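Local coordinates for protein binary enterotoxin of Clostridium perfringens component a (Clostridium perfringens, PDB 5WTZ) that probably transfers ADP-ribose from NAD+ to actin, acting as the enzymatic component of a two-part, iota-like clostridial enterotoxin, at residues L331-V337 with Y391-N397; I291-T297 with R361-G367; F103-L109 with A122-F126. One frame throughout, in Å; residues are numbered along the deposited sequence.

Interaction 1. Residues L331-V337 with Y391-N397; sequences LGKTIPV and YSYKIDN
An antiparallel strand pair forms this contact at one edge of the mixed five-stranded sheet of the NAD-binding domain: strand 334-337 is the outermost strand, and residues 391-397 lie in the early part of the long neighbouring strand 391-403. The short axes approach to 4.4 Å at 156°. Ile335 and Tyr393 make a hydrogen-bonded pair, Ile335 N to Tyr393 O 2.7 Å and Tyr393 N to Ile335 O 2.9 Å; Thr334-Lys394 and Pro336-Ser392 flank it as non-hydrogen-bonded pairs, their CA atoms 4.4 and 4.3 Å apart. Val337 N also reaches Tyr391 O at 2.8 Å, and a water accepts from Tyr391 N (3.0 Å) and lies within hydrogen-bonding reach of Val337 O (3.1 Å). Pairing begins before the strand proper: Ile395 N donates to Lys333 O (2.9 Å), and Gly332 N, at phi 76°, to Ile395 O (3.0 Å). Thr334, Pro336, Ser392 and Lys394 share one face, where Thr334 CG2 lies 3.7 Å from Ser392 CB. On the other, Val337 CG2 makes a CH-pi contact 3.8 Å from the Tyr393 ring centroid, and Ile335 CD1 meets Ile395 CD1 at 3.8 Å, both isoleucines with chi1 m. The side chain of Val337 comes to about 4 Å from bound NAD (nearest atoms). Tyr393 continues inward onto Leu360 and Leu362 of strand 358-364 and Arg299 of strand 295-301, while strand 411-420 flanks 391-397 on its other side.

Interaction 2. Residues I291-T297 with R361-G367; sequences IPEDIIT and RLHLPNG
A single carboxylate, that of Asp294, bridges two kinds of partner just where regular strand pairing gives out. Its OD2 accepts from the ring of His363 (NE2 to OD2 2.8 Å), and its OD1 accepts from the backbone of Asn366 (N to OD1 2.8 Å). Asp294 (chi1 m, phi/psi -55/133) immediately precedes strand 295-301, and His363 (chi1 t) lies on strand 358-364, so the His-carboxylate bond spans the two segments beside their backbone bonds. The strands run antiparallel, their short axes 4.7 Å apart at 151°. Ile295-Leu364 and Thr297-Leu362 are hydrogen-bonded pairs: Ile295 N to Leu364 O 3.0 Å, Leu364 N to Ile295 O 2.8 Å, Thr297 N to Leu362 O 2.8 Å and Leu362 N to Thr297 O 2.7 Å. Between them Ile296 and His363 form a non-hydrogen-bonded pair, CA to CA 4.8 Å. Beyond the strands, Gly367 N, at phi 98°, donates to Ile291 O (2.8 Å), so the two loops stay joined. Leu364 (chi1 t, chi2 p) packs its CD2 against Ile291 CD1 at 3.8 Å and its CB against Ile295 CG2 at 3.8 Å. On the opposite face, Ile296 CG2 touches Arg361 CG at 3.8 Å; the Arg361 guanidinium forms salt bridges with Asp138 and Asp417. Thr297, whose hydroxyl pairs with that of Thr343, lies about 7 Å from bound NAD, nearest side-chain atoms. This pairing of an edge strand with its neighbour belongs to the mixed sheet of the ADP-ribosyltransferase fold, in which strand 295-301 carries Arg299, which binds NAD+, and Arg300, which binds NADH.

Interaction 3. Residues F103-L109 with A122-F126; sequences FGFNQNL and AINNF
An aromatic cluster packs an irregular loop onto helix 120-130 in the N-terminal ADP-ribosyltransferase-family region. The main bump is Phe126 (chi1 t), which projects from the helix into a hollow formed by Phe103, Phe105 and Leu109. Its edge meets the face of Phe103 (centroids 5.7 Å apart, planes at 80°) and that of Phe105 (5.1 Å, 65°), so both stacks are T-shaped; its CB also sits over the Phe105 ring, 4.0 Å from the centroid. Phe103 (chi1 m) and Phe105 (chi1 t) straddle Gly104, whose phi of 63° turns the chain between them. One turn earlier in the helix, small Ala122 admits the loop closely: Asn108 O comes to 3.2 Å from Ala122 CB, with CA atoms of Leu109 and Ala122 5.4 Å apart. Leu109 wedges its CD2 against Ile123 CA at 3.8 Å. Strands 156-162 and 187-198 pack against Phe103 and Phe126. At the polar margin, Asn125 ND2 donates to Gln107 OE1 at 2.9 Å, almost straight at 175°.

From the N terminus, interaction 3 comes first and is the most local, closing a short loop as residues 103-109 fold back on the helix that soon follows. Interactions 1 and 2 lie in the C-terminal ADP-ribosyltransferase region and cross: the chain runs through 291-297, 331-337, 361-367 and 391-397, each contact joining alternate segments. They join edge strands at the two ends of one sheet to inner neighbours, and meet where Tyr393 packs on Leu362. Interaction 1 also touches interaction 3 across the two halves of the protein, with Leu331 and Asn397 against Gly104. Interactions 2 and 3 remain about 11 Å apart at their nearest atoms.

Interaction 1. Residues L331-V337 with Y391-N397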
# COMPACT_ATOMS: atom_id res chain seq x y z
N LEU A 331 7.24 -13.34 -4.07
CA LEU A 331 6.07 -12.80 -4.78
C LEU A 331 5.05 -13.90 -5.09
O LEU A 331 5.39 -14.97 -5.59
CB LEU A 331 6.49 -12.12 -6.09
CG LEU A 331 7.00 -10.67 -5.99
CD1 LEU A 331 7.30 -10.13 -7.38
CD2 LEU A 331 6.00 -9.80 -5.29
N GLY A 332 3.79 -13.62 -4.78
CA GLY A 332 2.72 -14.55 -5.09
C GLY A 332 2.64 -15.75 -4.15
O GLY A 332 1.77 -16.60 -4.31
N LYS A 333 3.54 -15.82 -3.17
CA LYS A 333 3.54 -16.97 -2.27
C LYS A 333 2.52 -16.80 -1.14
O LYS A 333 2.16 -15.69 -0.76
CB LYS A 333 4.93 -17.20 -1.68
CG LYS A 333 5.99 -17.56 -2.71
CD LYS A 333 5.63 -18.80 -3.49
CE LYS A 333 6.79 -19.29 -4.35
NZ LYS A 333 7.12 -18.35 -5.46
N THR A 334 2.03 -17.91 -0.62
CA THR A 334 1.24 -17.85 0.60
C THR A 334 2.07 -18.41 1.77
O THR A 334 2.55 -19.53 1.69
CB THR A 334 -0.07 -18.62 0.46
OG1 THR A 334 -0.93 -17.94 -0.47
CG2 THR A 334 -0.76 -18.71 1.82
N ILE A 335 2.22 -17.62 2.84
CA ILE A 335 3.09 -17.97 3.96
C ILE A 335 2.27 -18.19 5.23
O ILE A 335 1.69 -17.24 5.74
CB ILE A 335 4.13 -16.85 4.26
CG1 ILE A 335 4.88 -16.44 3.00
CG2 ILE A 335 5.09 -17.29 5.36
CD1 ILE A 335 5.84 -15.28 3.22
N PRO A 336 2.23 -19.44 5.73
CA PRO A 336 1.57 -19.69 7.01
C PRO A 336 2.23 -18.91 8.13
O PRO A 336 3.45 -18.82 8.16
CB PRO A 336 1.75 -21.20 7.23
CG PRO A 336 1.92 -21.76 5.86
CD PRO A 336 2.73 -20.69 5.14
N VAL A 337 1.43 -18.36 9.04
CA VAL A 337 1.96 -17.61 10.17
C VAL A 337 1.49 -18.25 11.49
O VAL A 337 0.33 -18.10 11.90
CB VAL A 337 1.52 -16.13 10.12
CG1 VAL A 337 2.11 -15.35 11.33
CG2 VAL A 337 1.98 -15.48 8.81
N TYR A 391 -3.06 -17.56 10.84
CA TYR A 391 -3.46 -17.03 9.52
C TYR A 391 -2.29 -17.20 8.57
O TYR A 391 -1.30 -17.83 8.92
CB TYR A 391 -3.87 -15.56 9.60
CG TYR A 391 -5.27 -15.29 10.14
CD1 TYR A 391 -6.41 -15.59 9.38
CD2 TYR A 391 -5.45 -14.68 11.38
CE1 TYR A 391 -7.70 -15.32 9.87
CE2 TYR A 391 -6.73 -14.41 11.89
CZ TYR A 391 -7.84 -14.72 11.12
OH TYR A 391 -9.10 -14.43 11.63
N SER A 392 -2.40 -16.61 7.38
CA SER A 392 -1.33 -16.63 6.39
C SER A 392 -1.19 -15.28 5.70
O SER A 392 -2.15 -14.51 5.66
CB SER A 392 -1.57 -17.70 5.32
OG SER A 392 -1.70 -18.99 5.90
N TYR A 393 -0.01 -15.01 5.17
CA TYR A 393 0.22 -13.86 4.31
C TYR A 393 0.19 -14.30 2.86
O TYR A 393 0.89 -15.25 2.49
CB TYR A 393 1.58 -13.22 4.56
CG TYR A 393 1.87 -12.65 5.92
CD1 TYR A 393 0.94 -11.87 6.60
CD2 TYR A 393 3.10 -12.86 6.50
CE1 TYR A 393 1.24 -11.32 7.84
CE2 TYR A 393 3.42 -12.33 7.73
CZ TYR A 393 2.49 -11.56 8.39
OH TYR A 393 2.85 -11.03 9.60
N LYS A 394 -0.60 -13.63 2.03
CA LYS A 394 -0.47 -13.78 0.59
C LYS A 394 0.36 -12.58 0.12
O LYS A 394 -0.05 -11.43 0.28
CB LYS A 394 -1.85 -13.83 -0.08
CG LYS A 394 -1.83 -13.80 -1.61
CD LYS A 394 -3.23 -13.94 -2.21
CE LYS A 394 -4.10 -12.69 -1.94
NZ LYS A 394 -3.79 -11.56 -2.88
N ILE A 395 1.55 -12.85 -0.43
CA ILE A 395 2.47 -11.77 -0.79
C ILE A 395 2.07 -11.18 -2.14
O ILE A 395 2.06 -11.87 -3.15
CB ILE A 395 3.94 -12.26 -0.82
CG1 ILE A 395 4.32 -12.98 0.50
CG2 ILE A 395 4.90 -11.09 -1.11
CD1 ILE A 395 4.30 -12.13 1.76
N ASP A 396 1.72 -9.89 -2.15
CA ASP A 396 1.12 -9.24 -3.30
C ASP A 396 2.12 -8.36 -4.05
O ASP A 396 2.11 -8.30 -5.28
CB ASP A 396 -0.08 -8.38 -2.87
CG ASP A 396 -1.16 -9.16 -2.18
OD1 ASP A 396 -1.48 -10.29 -2.63
OD2 ASP A 396 -1.71 -8.62 -1.19
N ASN A 397 2.97 -7.66 -3.30
CA ASN A 397 4.02 -6.87 -3.93
C ASN A 397 5.20 -6.64 -3.00
O ASN A 397 5.09 -6.77 -1.77
CB ASN A 397 3.48 -5.52 -4.41
CG ASN A 397 4.15 -5.03 -5.69
OD1 ASN A 397 5.14 -5.60 -6.16
ND2 ASN A 397 3.62 -3.96 -6.25
O HOH W 1 -1.38 -15.49 12.22

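Interaction 2. Residues I291-T297 with R361-G367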
# COMPACT_ATOMS: atom_id res chain seq x y z
N ILE A 291 -12.48 -7.62 13.11
CA ILE A 291 -12.21 -6.36 12.41
C ILE A 291 -13.45 -5.94 11.59
O ILE A 291 -13.91 -6.68 10.74
CB ILE A 291 -10.97 -6.51 11.49
CG1 ILE A 291 -9.72 -6.77 12.34
CG2 ILE A 291 -10.76 -5.27 10.63
CD1 ILE A 291 -9.18 -5.56 13.07
N PRO A 292 -14.02 -4.76 11.90
CA PRO A 292 -15.33 -4.31 11.40
C PRO A 292 -15.34 -3.77 9.95
O PRO A 292 -16.43 -3.62 9.40
CB PRO A 292 -15.70 -3.19 12.36
CG PRO A 292 -14.39 -2.60 12.73
CD PRO A 292 -13.45 -3.79 12.85
N GLU A 293 -14.17 -3.47 9.39
CA GLU A 293 -14.02 -2.99 8.02
C GLU A 293 -12.58 -3.20 7.58
O GLU A 293 -11.67 -3.20 8.43
CB GLU A 293 -14.37 -1.51 7.90
CG GLU A 293 -13.43 -0.60 8.70
CD GLU A 293 -13.91 0.83 8.75
OE1 GLU A 293 -14.28 1.37 7.68
OE2 GLU A 293 -13.95 1.41 9.85
N ASP A 294 -12.37 -3.38 6.28
CA ASP A 294 -11.03 -3.58 5.73
C ASP A 294 -10.15 -2.43 6.18
O ASP A 294 -10.56 -1.26 6.12
CB ASP A 294 -11.04 -3.66 4.19
CG ASP A 294 -11.59 -4.99 3.66
OD1 ASP A 294 -12.40 -5.65 4.35
OD2 ASP A 294 -11.22 -5.35 2.53
N ILE A 295 -8.96 -2.77 6.66
CA ILE A 295 -8.01 -1.78 7.14
C ILE A 295 -6.60 -2.19 6.68
O ILE A 295 -6.30 -3.37 6.50
CB ILE A 295 -8.08 -1.61 8.69
CG1 ILE A 295 -7.32 -0.36 9.14
CG2 ILE A 295 -7.64 -2.87 9.44
CD1 ILE A 295 -7.62 0.06 10.60
N ILE A 296 -5.76 -1.19 6.43
CA ILE A 296 -4.34 -1.42 6.20
C ILE A 296 -3.60 -1.33 7.55
O ILE A 296 -3.80 -0.39 8.32
CB ILE A 296 -3.75 -0.38 5.21
CG1 ILE A 296 -4.41 -0.52 3.82
CG2 ILE A 296 -2.23 -0.54 5.16
CD1 ILE A 296 -4.42 -1.97 3.29
N THR A 297 -2.75 -2.31 7.85
CA THR A 297 -1.91 -2.23 9.04
C THR A 297 -0.46 -2.60 8.69
O THR A 297 -0.20 -3.11 7.61
CB THR A 297 -2.45 -3.11 10.19
OG1 THR A 297 -1.80 -2.74 11.41
CG2 THR A 297 -2.27 -4.62 9.89
N ARG A 361 3.12 -4.25 4.79
CA ARG A 361 1.96 -3.39 4.61
C ARG A 361 0.78 -4.31 4.31
O ARG A 361 0.58 -4.73 3.17
CB ARG A 361 2.17 -2.36 3.49
CG ARG A 361 0.97 -1.42 3.28
CD ARG A 361 1.34 -0.11 2.58
NE ARG A 361 1.83 -0.34 1.22
CZ ARG A 361 2.32 0.60 0.41
NH1 ARG A 361 2.43 1.86 0.82
NH2 ARG A 361 2.75 0.28 -0.80
N LEU A 362 0.04 -4.62 5.38
CA LEU A 362 -0.93 -5.71 5.38
C LEU A 362 -2.36 -5.23 5.16
O LEU A 362 -2.86 -4.37 5.90
CB LEU A 362 -0.85 -6.47 6.70
CG LEU A 362 -1.80 -7.66 6.86
CD1 LEU A 362 -1.46 -8.84 5.88
CD2 LEU A 362 -1.81 -8.11 8.33
N HIS A 363 -3.01 -5.80 4.16
CA HIS A 363 -4.44 -5.62 3.94
C HIS A 363 -5.17 -6.58 4.86
O HIS A 363 -5.16 -7.79 4.62
CB HIS A 363 -4.82 -5.88 2.48
CG HIS A 363 -6.28 -5.69 2.18
ND1 HIS A 363 -6.87 -6.17 1.03
CD2 HIS A 363 -7.26 -5.07 2.88
CE1 HIS A 363 -8.16 -5.86 1.04
NE2 HIS A 363 -8.42 -5.20 2.15
N LEU A 364 -5.77 -6.03 5.92
CA LEU A 364 -6.44 -6.80 6.97
C LEU A 364 -7.95 -6.77 6.74
O LEU A 364 -8.59 -5.75 6.99
CB LEU A 364 -6.09 -6.21 8.35
CG LEU A 364 -6.60 -6.92 9.61
CD1 LEU A 364 -6.11 -8.36 9.62
CD2 LEU A 364 -6.13 -6.20 10.87
N PRO A 365 -8.52 -7.90 6.28
CA PRO A 365 -9.93 -7.85 5.87
C PRO A 365 -10.93 -7.74 7.01
O PRO A 365 -10.70 -8.21 8.13
CB PRO A 365 -10.12 -9.19 5.13
CG PRO A 365 -8.75 -9.68 4.83
CD PRO A 365 -7.88 -9.17 5.93
N ASN A 366 -12.04 -7.09 6.70
CA ASN A 366 -13.30 -7.24 7.44
C ASN A 366 -13.48 -8.69 7.86
O ASN A 366 -13.37 -9.58 7.04
CB ASN A 366 -14.46 -6.80 6.54
CG ASN A 366 -15.79 -6.76 7.25
OD1 ASN A 366 -16.05 -7.54 8.17
ND2 ASN A 366 -16.67 -5.87 6.79
N GLY A 367 -13.72 -8.93 9.15
CA GLY A 367 -13.99 -10.29 9.62
C GLY A 367 -12.81 -11.03 10.22
O GLY A 367 -12.98 -12.11 10.80

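Interaction 3. Residues F103-L109 with A122-F126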
# COMPACT_ATOMS: atom_id res chain seq x y z
N PHE A 103 2.34 -4.95 -10.32
CA PHE A 103 1.31 -5.92 -9.99
C PHE A 103 1.95 -7.10 -9.26
O PHE A 103 1.31 -8.11 -9.02
CB PHE A 103 0.55 -6.37 -11.25
CG PHE A 103 -0.37 -5.31 -11.79
CD1 PHE A 103 -1.63 -5.14 -11.23
CD2 PHE A 103 0.03 -4.47 -12.83
CE1 PHE A 103 -2.49 -4.16 -11.71
CE2 PHE A 103 -0.81 -3.48 -13.30
CZ PHE A 103 -2.07 -3.33 -12.75
N GLY A 104 3.22 -6.93 -8.90
CA GLY A 104 3.97 -7.96 -8.22
C GLY A 104 4.11 -9.21 -9.06
O GLY A 104 4.17 -10.32 -8.54
N PHE A 105 4.18 -9.03 -10.37
CA PHE A 105 4.22 -10.14 -11.31
C PHE A 105 5.61 -10.18 -11.95
O PHE A 105 6.05 -9.18 -12.52
CB PHE A 105 3.13 -9.98 -12.37
CG PHE A 105 2.86 -11.22 -13.17
CD1 PHE A 105 2.32 -12.35 -12.57
CD2 PHE A 105 3.11 -11.25 -14.55
CE1 PHE A 105 2.05 -13.50 -13.33
CE2 PHE A 105 2.84 -12.38 -15.29
CZ PHE A 105 2.32 -13.51 -14.69
N ASN A 106 6.30 -11.30 -11.84
CA ASN A 106 7.68 -11.37 -12.34
C ASN A 106 7.83 -12.17 -13.64
O ASN A 106 8.91 -12.18 -14.23
CB ASN A 106 8.63 -11.94 -11.27
CG ASN A 106 8.00 -13.06 -10.44
OD1 ASN A 106 7.19 -13.84 -10.95
ND2 ASN A 106 8.39 -13.16 -9.17
N GLN A 107 6.76 -12.81 -14.10
CA GLN A 107 6.79 -13.58 -15.34
C GLN A 107 6.63 -12.67 -16.56
O GLN A 107 5.86 -11.71 -16.54
CB GLN A 107 5.68 -14.64 -15.35
CG GLN A 107 5.68 -15.51 -16.60
CD GLN A 107 4.78 -16.73 -16.47
OE1 GLN A 107 3.91 -16.77 -15.61
NE2 GLN A 107 5.00 -17.73 -17.32
N ASN A 108 7.35 -13.00 -17.62
CA ASN A 108 7.27 -12.25 -18.86
C ASN A 108 5.94 -12.50 -19.58
O ASN A 108 5.56 -13.65 -19.80
CB ASN A 108 8.44 -12.61 -19.78
CG ASN A 108 8.82 -11.48 -20.71
OD1 ASN A 108 7.98 -10.91 -21.40
ND2 ASN A 108 10.11 -11.14 -20.72
N LEU A 109 5.24 -11.43 -19.94
CA LEU A 109 3.96 -11.57 -20.64
C LEU A 109 4.13 -11.71 -22.15
O LEU A 109 3.23 -12.19 -22.84
CB LEU A 109 3.06 -10.37 -20.33
CG LEU A 109 2.37 -10.44 -18.98
CD1 LEU A 109 1.78 -9.09 -18.60
CD2 LEU A 109 1.29 -11.52 -19.02
N ALA A 122 1.33 -17.25 -19.42
CA ALA A 122 1.74 -16.10 -18.64
C ALA A 122 0.52 -15.26 -18.26
O ALA A 122 0.35 -14.92 -17.09
CB ALA A 122 2.76 -15.25 -19.41
N ILE A 123 -0.33 -14.95 -19.23
CA ILE A 123 -1.48 -14.11 -18.89
C ILE A 123 -2.48 -14.85 -18.00
O ILE A 123 -3.21 -14.22 -17.23
CB ILE A 123 -2.17 -13.56 -20.16
CG1 ILE A 123 -3.05 -12.36 -19.78
CG2 ILE A 123 -2.95 -14.65 -20.90
CD1 ILE A 123 -3.46 -11.49 -20.94
N ASN A 124 -2.52 -16.18 -18.06
CA ASN A 124 -3.38 -16.92 -17.13
C ASN A 124 -2.85 -16.83 -15.71
O ASN A 124 -3.62 -16.72 -14.77
CB ASN A 124 -3.52 -18.39 -17.55
CG ASN A 124 -4.63 -18.60 -18.55
OD1 ASN A 124 -5.60 -17.84 -18.59
ND2 ASN A 124 -4.47 -19.60 -19.40
N ASN A 125 -1.54 -16.88 -15.57
CA ASN A 125 -0.94 -16.69 -14.26
C ASN A 125 -1.17 -15.27 -13.76
O ASN A 125 -1.39 -15.04 -12.57
CB ASN A 125 0.56 -17.02 -14.29
CG ASN A 125 0.82 -18.51 -14.45
OD1 ASN A 125 -0.01 -19.35 -14.10
ND2 ASN A 125 1.99 -18.85 -14.97
N PHE A 126 -1.13 -14.33 -14.69
CA PHE A 126 -1.34 -12.92 -14.38
C PHE A 126 -2.77 -12.71 -13.88
O PHE A 126 -2.98 -11.99 -12.91
CB PHE A 126 -1.05 -12.05 -15.61
CG PHE A 126 -1.10 -10.56 -15.36
CD1 PHE A 126 -0.21 -9.94 -14.49
CD2 PHE A 126 -2.01 -9.76 -16.05
CE1 PHE A 126 -0.25 -8.55 -14.28
CE2 PHE A 126 -2.07 -8.38 -15.84
CZ PHE A 126 -1.17 -7.77 -14.97